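Local coordinates for protein UDP-N-acetylglucosamine 4-epimerase (PDB 3M2P) that binds UDP and probably interconverts UDP-N-acetylglucosamine and UDP-N-acetylgalactosamine by inverting the sugar at C4, at residues V194-L200 with S226-N232; G77-F82 with M132-S136. Numbering follows the deposited sequence.

The two contacts follow one another along the chain, contact 2 (77-82 with 132-136) closing before contact 1 (194-200 with 226-232) opens. Their centres lie 25 Å apart and their nearest atoms about 11 Å. Contact 2 joins the loop leading into helix 83-98 to the start of helix 132-150, beside the second subunit. That helix leads on to strand 154-164, which pairs in parallel with strand 197-201 of contact 1, an antiparallel addition to the central Rossmann-type sheet. The Phe82 side chain of contact 2 is about 4 Å from that of Thr72, a UDP-binding residue; in contact 1 the Leu200 side chain is about 8 Å from that of Leu14, another.

Contact 1. Residues V194-L200 with S226-N232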
ATOM      1  N   VAL A 194      -0.217 -22.851 -16.568  1.00 46.31           N
ATOM      2  CA  VAL A 194       0.417 -22.060 -17.605  1.00 46.23           C
ATOM      3  C   VAL A 194       0.978 -20.750 -17.028  1.00 44.67           C
ATOM      4  O   VAL A 194       1.685 -20.013 -17.713  1.00 45.32           O
ATOM      5  CB  VAL A 194      -0.565 -21.795 -18.767  1.00 45.08           C
ATOM      6  CG1 VAL A 194       0.160 -21.171 -19.949  1.00 47.28           C
ATOM      7  CG2 VAL A 194      -1.202 -23.090 -19.197  1.00 44.07           C
ATOM      8  N   ALA A 195       0.681 -20.488 -15.758  1.00 44.25           N
ATOM      9  CA  ALA A 195       1.141 -19.281 -15.078  1.00 43.61           C
ATOM     10  C   ALA A 195       2.652 -19.277 -14.906  1.00 43.94           C
ATOM     11  O   ALA A 195       3.253 -20.310 -14.616  1.00 43.49           O
ATOM     12  CB  ALA A 195       0.464 -19.141 -13.737  1.00 45.13           C
ATOM     13  N   LYS A 196       3.251 -18.102 -15.095  1.00 44.17           N
ATOM     14  CA  LYS A 196       4.699 -17.920 -15.051  1.00 43.43           C
ATOM     15  C   LYS A 196       5.064 -17.002 -13.894  1.00 43.12           C
ATOM     16  O   LYS A 196       4.494 -15.916 -13.750  1.00 42.53           O
ATOM     17  CB  LYS A 196       5.201 -17.334 -16.371  1.00 43.01           C
ATOM     18  CG  LYS A 196       5.244 -18.352 -17.496  1.00 46.14           C
ATOM     19  CD  LYS A 196       5.344 -17.723 -18.888  1.00 49.15           C
ATOM     20  CE  LYS A 196       5.761 -18.779 -19.933  1.00 50.81           C
ATOM     21  NZ  LYS A 196       5.325 -18.470 -21.340  1.00 52.83           N
ATOM     22  N   ARG A 197       6.004 -17.451 -13.066  1.00 42.73           N
ATOM     23  CA  ARG A 197       6.407 -16.719 -11.865  1.00 42.24           C
ATOM     24  C   ARG A 197       7.906 -16.440 -11.884  1.00 41.90           C
ATOM     25  O   ARG A 197       8.689 -17.318 -12.217  1.00 42.26           O
ATOM     26  CB  ARG A 197       6.033 -17.511 -10.605  1.00 43.97           C
ATOM     27  CG  ARG A 197       4.529 -17.580 -10.319  1.00 44.98           C
ATOM     28  CD  ARG A 197       4.257 -18.083  -8.907  1.00 46.41           C
ATOM     29  NE  ARG A 197       4.160 -19.539  -8.844  1.00 50.18           N
ATOM     30  CZ  ARG A 197       4.258 -20.258  -7.724  1.00 51.74           C
ATOM     31  NH1 ARG A 197       4.485 -19.672  -6.561  1.00 49.98           N
ATOM     32  NH2 ARG A 197       4.147 -21.579  -7.769  1.00 53.89           N
ATOM     33  N   GLU A 198       8.308 -15.221 -11.528  1.00 41.46           N
ATOM     34  CA  GLU A 198       9.715 -14.833 -11.631  1.00 40.37           C
ATOM     35  C   GLU A 198      10.486 -15.160 -10.358  1.00 40.16           C
ATOM     36  O   GLU A 198      10.071 -14.786  -9.269  1.00 39.62           O
ATOM     37  CB  GLU A 198       9.821 -13.352 -11.951  1.00 39.91           C
ATOM     38  CG  GLU A 198      11.196 -12.875 -12.385  1.00 40.24           C
ATOM     39  CD  GLU A 198      11.147 -11.430 -12.852  1.00 40.16           C
ATOM     40  OE1 GLU A 198      10.030 -10.861 -12.829  1.00 38.81           O
ATOM     41  OE2 GLU A 198      12.202 -10.863 -13.236  1.00 41.05           O
ATOM     42  N   PHE A 199      11.604 -15.870 -10.504  1.00 41.18           N
ATOM     43  CA  PHE A 199      12.405 -16.307  -9.360  1.00 40.23           C
ATOM     44  C   PHE A 199      13.808 -15.699  -9.340  1.00 40.08           C
ATOM     45  O   PHE A 199      14.622 -15.965 -10.223  1.00 41.00           O
ATOM     46  CB  PHE A 199      12.517 -17.822  -9.354  1.00 40.14           C
ATOM     47  CG  PHE A 199      11.222 -18.520  -9.111  1.00 41.41           C
ATOM     48  CD1 PHE A 199      10.384 -18.839 -10.168  1.00 41.20           C
ATOM     49  CD2 PHE A 199      10.846 -18.880  -7.826  1.00 41.68           C
ATOM     50  CE1 PHE A 199       9.197 -19.494  -9.949  1.00 40.37           C
ATOM     51  CE2 PHE A 199       9.652 -19.537  -7.601  1.00 41.58           C
ATOM     52  CZ  PHE A 199       8.827 -19.836  -8.665  1.00 42.24           C
ATOM     53  N   LEU A 200      14.089 -14.897  -8.317  1.00 38.83           N
ATOM     54  CA  LEU A 200      15.369 -14.213  -8.199  1.00 39.06           C
ATOM     55  C   LEU A 200      16.233 -14.866  -7.144  1.00 39.02           C
ATOM     56  O   LEU A 200      15.857 -14.918  -5.983  1.00 39.58           O
ATOM     57  CB  LEU A 200      15.152 -12.746  -7.834  1.00 38.58           C
ATOM     58  CG  LEU A 200      16.390 -11.951  -7.430  1.00 37.82           C
ATOM     59  CD1 LEU A 200      17.282 -11.722  -8.631  1.00 38.71           C
ATOM     60  CD2 LEU A 200      15.984 -10.632  -6.817  1.00 36.34           C
ATOM     61  N   SER A 226      14.867 -11.303 -12.293  1.00 41.07           N
ATOM     62  CA  SER A 226      15.981 -12.118 -12.773  1.00 41.34           C
ATOM     63  C   SER A 226      16.008 -12.304 -14.285  1.00 43.07           C
ATOM     64  O   SER A 226      17.085 -12.378 -14.883  1.00 45.45           O
ATOM     65  CB  SER A 226      15.955 -13.488 -12.108  1.00 40.84           C
ATOM     66  OG  SER A 226      14.674 -14.076 -12.257  1.00 42.04           O
ATOM     67  N   GLY A 227      14.843 -12.389 -14.916  1.00 42.12           N
ATOM     68  CA  GLY A 227      14.823 -12.775 -16.316  1.00 45.07           C
ATOM     69  C   GLY A 227      13.461 -13.035 -16.930  1.00 47.48           C
ATOM     70  O   GLY A 227      12.950 -12.136 -17.614  1.00 48.26           O
ATOM     71  N   ASP A 228      12.842 -14.212 -16.750  1.00 45.71           N
ATOM     72  CA  ASP A 228      13.267 -15.419 -16.014  1.00 43.14           C
ATOM     73  C   ASP A 228      12.042 -15.943 -15.237  1.00 44.77           C
ATOM     74  O   ASP A 228      12.160 -16.501 -14.132  1.00 43.69           O
ATOM     75  CB  ASP A 228      14.471 -15.227 -15.091  1.00 43.29           C
ATOM     76  CG  ASP A 228      15.140 -16.553 -14.701  1.00 45.52           C
ATOM     77  OD1 ASP A 228      16.322 -16.776 -15.062  1.00 46.35           O
ATOM     78  OD2 ASP A 228      14.487 -17.380 -14.031  1.00 46.39           O
ATOM     79  N   ALA A 229      10.864 -15.751 -15.837  1.00 43.93           N
ATOM     80  CA  ALA A 229       9.608 -16.252 -15.287  1.00 42.66           C
ATOM     81  C   ALA A 229       9.358 -17.699 -15.699  1.00 43.76           C
ATOM     82  O   ALA A 229       9.291 -18.008 -16.888  1.00 45.60           O
ATOM     83  CB  ALA A 229       8.459 -15.378 -15.743  1.00 42.29           C
ATOM     84  N   LEU A 230       9.202 -18.579 -14.713  1.00 43.30           N
ATOM     85  CA  LEU A 230       9.047 -20.008 -14.970  1.00 43.36           C
ATOM     86  C   LEU A 230       7.668 -20.541 -14.582  1.00 43.56           C
ATOM     87  O   LEU A 230       7.006 -19.996 -13.708  1.00 43.13           O
ATOM     88  CB  LEU A 230      10.121 -20.793 -14.217  1.00 42.87           C
ATOM     89  CG  LEU A 230      11.585 -20.399 -14.413  1.00 43.11           C
ATOM     90  CD1 LEU A 230      12.511 -21.456 -13.823  1.00 42.83           C
ATOM     91  CD2 LEU A 230      11.886 -20.176 -15.871  1.00 43.52           C
ATOM     92  N   THR A 231       7.241 -21.614 -15.242  1.00 44.54           N
ATOM     93  CA  THR A 231       6.086 -22.380 -14.782  1.00 44.91           C
ATOM     94  C   THR A 231       6.540 -23.414 -13.762  1.00 45.40           C
ATOM     95  O   THR A 231       7.717 -23.790 -13.725  1.00 45.08           O
ATOM     96  CB  THR A 231       5.368 -23.112 -15.929  1.00 45.54           C
ATOM     97  OG1 THR A 231       6.228 -24.120 -16.481  1.00 46.80           O
ATOM     98  CG2 THR A 231       4.955 -22.134 -17.013  1.00 45.32           C
ATOM     99  N   ASN A 232       5.607 -23.876 -12.934  1.00 45.76           N
ATOM    100  CA  ASN A 232       5.936 -24.853 -11.904  1.00 46.64           C
ATOM    101  C   ASN A 232       6.506 -26.128 -12.502  1.00 46.07           C
ATOM    102  O   ASN A 232       7.400 -26.754 -11.930  1.00 45.44           O
ATOM    103  CB  ASN A 232       4.725 -25.147 -11.023  1.00 47.97           C
ATOM    104  CG  ASN A 232       4.412 -24.004 -10.077  1.00 49.30           C
ATOM    105  OD1 ASN A 232       3.388 -24.007  -9.390  1.00 47.93           O
ATOM    106  ND2 ASN A 232       5.304 -23.007 -10.039  1.00 49.00           N
TER
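A short antiparallel beta bridge extends the otherwise parallel sheet of this Rossmann-type fold: strand 229-230 lies along strand 197-201, which also pairs in parallel with strand 154-164. Arg197 and Leu230 form the hydrogen-bonded pair, Arg197 N to Leu230 O and Leu230 N to Arg197 O both measuring 2.8 Å. Next comes the non-hydrogen-bonded pair Glu198 and Ala229, whose CA atoms approach to 3.9 Å; the small methyl of Ala229 suits so close a pairing. Gly227 precedes a cis peptide, and a CB there would collide with Asp228 CB.

Thr231 is the N-cap of helix 232-242, and its methyl makes an apolar contact, Thr231 CG2 to Lys196 CG at 3.8 Å.

Side chains add further hydrogen bonds. Glu198 OE2 accepts weak ones from Ser226 N (2.9 Å) and Gly227 N (3.5 Å), while its OE1 is held by Met265 N. Arg197, long enough to reach helix 232-242, donates from NH2 to Asn232 OD1 at 3.0 Å. At the far end Ser226 OG donates to Phe199 O, 2.8 Å away.

Contact 2. Residues G77-F82 with M132-S136; sequences GKISEF and MYGVS
Three side chains, Met132, Phe82 and Ile79, make most of this contact, in which a turn meets the first residues of a helix. Segment 132-136 has helical phi/psi throughout, with Ser136 N bonded to Met132 O at 3.1 Å. Gly77 (phi/psi 70/30°) has a positive phi that favours glycine; Lys78 is extended (-114/144°), and Ile79 to Phe82 then turn, with phi -70 to -118° and psi -3 to -25°. Glu81 N reaches Lys78 O at 3.3 Å, and Glu81 OE1 accepts from Lys78 N at 3.1 Å. CA atoms pair Ile79 with Met132 at 5.5 Å and Phe82 with Ser136 at 6.3 Å.

Met132, modelled as selenomethionine, points toward the turn. Its flexible chain (chi1 -129°, chi2 p, chi3 t) brings CE to 3.2 Å from Ile79 CB, a tight approach. The branched, apolar Ile79 (chi1 t, chi2 p) can touch both Met132 and Val135, its CD1 4.4 Å from Val135 CB. Gln90 OE1 of the second subunit is hydrogen-bonded to Ile79 N, and Ile143 of that subunit packs on Met132. Phe82 (chi1 m, chi2 -75°) offers a flat ring: Phe82 CZ is 3.4 Å from Tyr133 CA, which lies over one ring face, and Phe82 CE2 is 3.8 Å from Met132 CB. Compact Ser136 admits Phe82 CB to 3.2 Å from its OG.

Tyr133 begins a sequence consistent with the YxxxK signature of extended short-chain dehydrogenases/reductases, whose tyrosine is catalytic in relatives. Glu86 OE2 of helix 83-98 makes a weak hydrogen bond with Ser136 OG, so the loop between strand 65-68 and helix 83-98 packs on the start of helix 132-150.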
ATOM      1  N   GLY A  77      -3.900 -12.795   7.593  1.00 49.54           N
ATOM      2  CA  GLY A  77      -4.391 -12.049   6.449  1.00 46.94           C
ATOM      3  C   GLY A  77      -5.060 -10.776   6.929  1.00 46.20           C
ATOM      4  O   GLY A  77      -5.992 -10.269   6.303  1.00 45.46           O
ATOM      5  N   LYS A  78      -4.571 -10.267   8.056  1.00 45.18           N
ATOM      6  CA  LYS A  78      -5.076  -9.037   8.658  1.00 44.66           C
ATOM      7  C   LYS A  78      -4.026  -7.924   8.629  1.00 43.80           C
ATOM      8  O   LYS A  78      -2.825  -8.173   8.794  1.00 43.12           O
ATOM      9  CB  LYS A  78      -5.533  -9.292  10.099  1.00 45.39           C
ATOM     10  CG  LYS A  78      -6.958  -9.812  10.202  1.00 46.21           C
ATOM     11  CD  LYS A  78      -7.327 -10.111  11.634  1.00 48.26           C
ATOM     12  CE  LYS A  78      -8.833 -10.200  11.787  1.00 52.01           C
ATOM     13  NZ  LYS A  78      -9.206 -10.844  13.077  1.00 53.81           N
ATOM     14  N   ILE A  79      -4.479  -6.692   8.426  1.00 42.29           N
ATOM     15  CA  ILE A  79      -3.540  -5.603   8.245  1.00 40.99           C
ATOM     16  C   ILE A  79      -2.809  -5.282   9.539  1.00 40.18           C
ATOM     17  O   ILE A  79      -1.779  -4.613   9.528  1.00 39.46           O
ATOM     18  CB  ILE A  79      -4.206  -4.347   7.651  1.00 40.18           C
ATOM     19  CG1 ILE A  79      -3.133  -3.389   7.141  1.00 39.42           C
ATOM     20  CG2 ILE A  79      -5.122  -3.680   8.654  1.00 39.62           C
ATOM     21  CD1 ILE A  79      -2.136  -4.063   6.212  1.00 39.24           C
ATOM     22  N   SER A  80      -3.332  -5.784  10.653  1.00 41.09           N
ATOM     23  CA  SER A  80      -2.766  -5.471  11.960  1.00 39.28           C
ATOM     24  C   SER A  80      -1.422  -6.169  12.166  1.00 39.42           C
ATOM     25  O   SER A  80      -0.587  -5.689  12.927  1.00 40.09           O
ATOM     26  CB  SER A  80      -3.761  -5.793  13.096  1.00 38.97           C
ATOM     27  OG  SER A  80      -3.809  -7.181  13.415  1.00 38.67           O
ATOM     28  N   GLU A  81      -1.196  -7.282  11.477  1.00 39.56           N
ATOM     29  CA  GLU A  81       0.023  -8.054  11.703  1.00 40.61           C
ATOM     30  C   GLU A  81       1.269  -7.366  11.159  1.00 41.64           C
ATOM     31  O   GLU A  81       2.386  -7.868  11.328  1.00 42.34           O
ATOM     32  CB  GLU A  81      -0.072  -9.427  11.066  1.00 42.02           C
ATOM     33  CG  GLU A  81      -1.360 -10.158  11.303  1.00 44.94           C
ATOM     34  CD  GLU A  81      -1.379 -11.457  10.548  1.00 49.71           C
ATOM     35  OE1 GLU A  81      -2.119 -11.565   9.542  1.00 49.67           O
ATOM     36  OE2 GLU A  81      -0.610 -12.358  10.939  1.00 52.90           O
ATOM     37  N   PHE A  82       1.075  -6.222  10.509  1.00 39.98           N
ATOM     38  CA  PHE A  82       2.158  -5.532   9.832  1.00 38.82           C
ATOM     39  C   PHE A  82       2.424  -4.151  10.407  1.00 38.35           C
ATOM     40  O   PHE A  82       3.493  -3.582  10.217  1.00 37.97           O
ATOM     41  CB  PHE A  82       1.835  -5.423   8.352  1.00 39.07           C
ATOM     42  CG  PHE A  82       1.706  -6.745   7.675  1.00 39.67           C
ATOM     43  CD1 PHE A  82       2.826  -7.493   7.388  1.00 40.31           C
ATOM     44  CD2 PHE A  82       0.463  -7.246   7.334  1.00 40.77           C
ATOM     45  CE1 PHE A  82       2.712  -8.708   6.768  1.00 43.26           C
ATOM     46  CE2 PHE A  82       0.342  -8.465   6.715  1.00 40.89           C
ATOM     47  CZ  PHE A  82       1.467  -9.197   6.430  1.00 42.29           C
HETATM   48  N   MSE A 132      -2.393  -8.705   2.308  1.00 40.85           N
HETATM   49  CA  MSE A 132      -2.229  -7.656   3.293  1.00 39.29           C
HETATM   50  C   MSE A 132      -0.743  -7.359   3.388  1.00 37.34           C
HETATM   51  O   MSE A 132      -0.350  -6.219   3.523  1.00 38.24           O
HETATM   52  CB  MSE A 132      -2.815  -8.092   4.637  1.00 40.79           C
HETATM   53  CG  MSE A 132      -3.789  -7.085   5.244  1.00 41.16           C
HETATM   54 SE   MSE A 132      -5.238  -6.557   4.031  1.00 52.87          SE
HETATM   55  CE  MSE A 132      -5.989  -5.148   5.113  1.00 43.04           C
ATOM     56  N   TYR A 133       0.077  -8.395   3.285  1.00 38.61           N
ATOM     57  CA  TYR A 133       1.530  -8.244   3.169  1.00 39.01           C
ATOM     58  C   TYR A 133       1.906  -7.208   2.109  1.00 38.23           C
ATOM     59  O   TYR A 133       2.747  -6.342   2.344  1.00 37.49           O
ATOM     60  CB  TYR A 133       2.173  -9.602   2.865  1.00 37.57           C
ATOM     61  CG  TYR A 133       3.587  -9.585   2.325  1.00 37.53           C
ATOM     62  CD1 TYR A 133       4.684  -9.371   3.156  1.00 39.40           C
ATOM     63  CD2 TYR A 133       3.830  -9.835   0.982  1.00 37.37           C
ATOM     64  CE1 TYR A 133       5.987  -9.373   2.647  1.00 37.93           C
ATOM     65  CE2 TYR A 133       5.118  -9.846   0.463  1.00 36.32           C
ATOM     66  CZ  TYR A 133       6.193  -9.621   1.293  1.00 37.65           C
ATOM     67  OH  TYR A 133       7.465  -9.639   0.746  1.00 37.20           O
ATOM     68  N   GLY A 134       1.266  -7.293   0.953  1.00 38.25           N
ATOM     69  CA  GLY A 134       1.518  -6.361  -0.124  1.00 36.66           C
ATOM     70  C   GLY A 134       1.175  -4.950   0.277  1.00 36.52           C
ATOM     71  O   GLY A 134       2.026  -4.064   0.230  1.00 37.56           O
ATOM     72  N   VAL A 135      -0.071  -4.728   0.667  1.00 37.01           N
ATOM     73  CA  VAL A 135      -0.492  -3.405   1.123  1.00 36.69           C
ATOM     74  C   VAL A 135       0.549  -2.767   2.038  1.00 36.53           C
ATOM     75  O   VAL A 135       0.954  -1.627   1.828  1.00 36.17           O
ATOM     76  CB  VAL A 135      -1.830  -3.458   1.867  1.00 35.94           C
ATOM     77  CG1 VAL A 135      -2.309  -2.056   2.147  1.00 36.28           C
ATOM     78  CG2 VAL A 135      -2.860  -4.216   1.042  1.00 37.48           C
ATOM     79  N   SER A 136       0.984  -3.516   3.047  1.00 36.97           N
ATOM     80  CA  SER A 136       1.970  -3.024   4.009  1.00 37.15           C
ATOM     81  C   SER A 136       3.273  -2.598   3.349  1.00 35.41           C
ATOM     82  O   SER A 136       3.736  -1.486   3.546  1.00 35.42           O
ATOM     83  CB  SER A 136       2.269  -4.084   5.077  1.00 38.14           C
ATOM     84  OG  SER A 136       3.111  -3.550   6.089  1.00 38.91           O
TER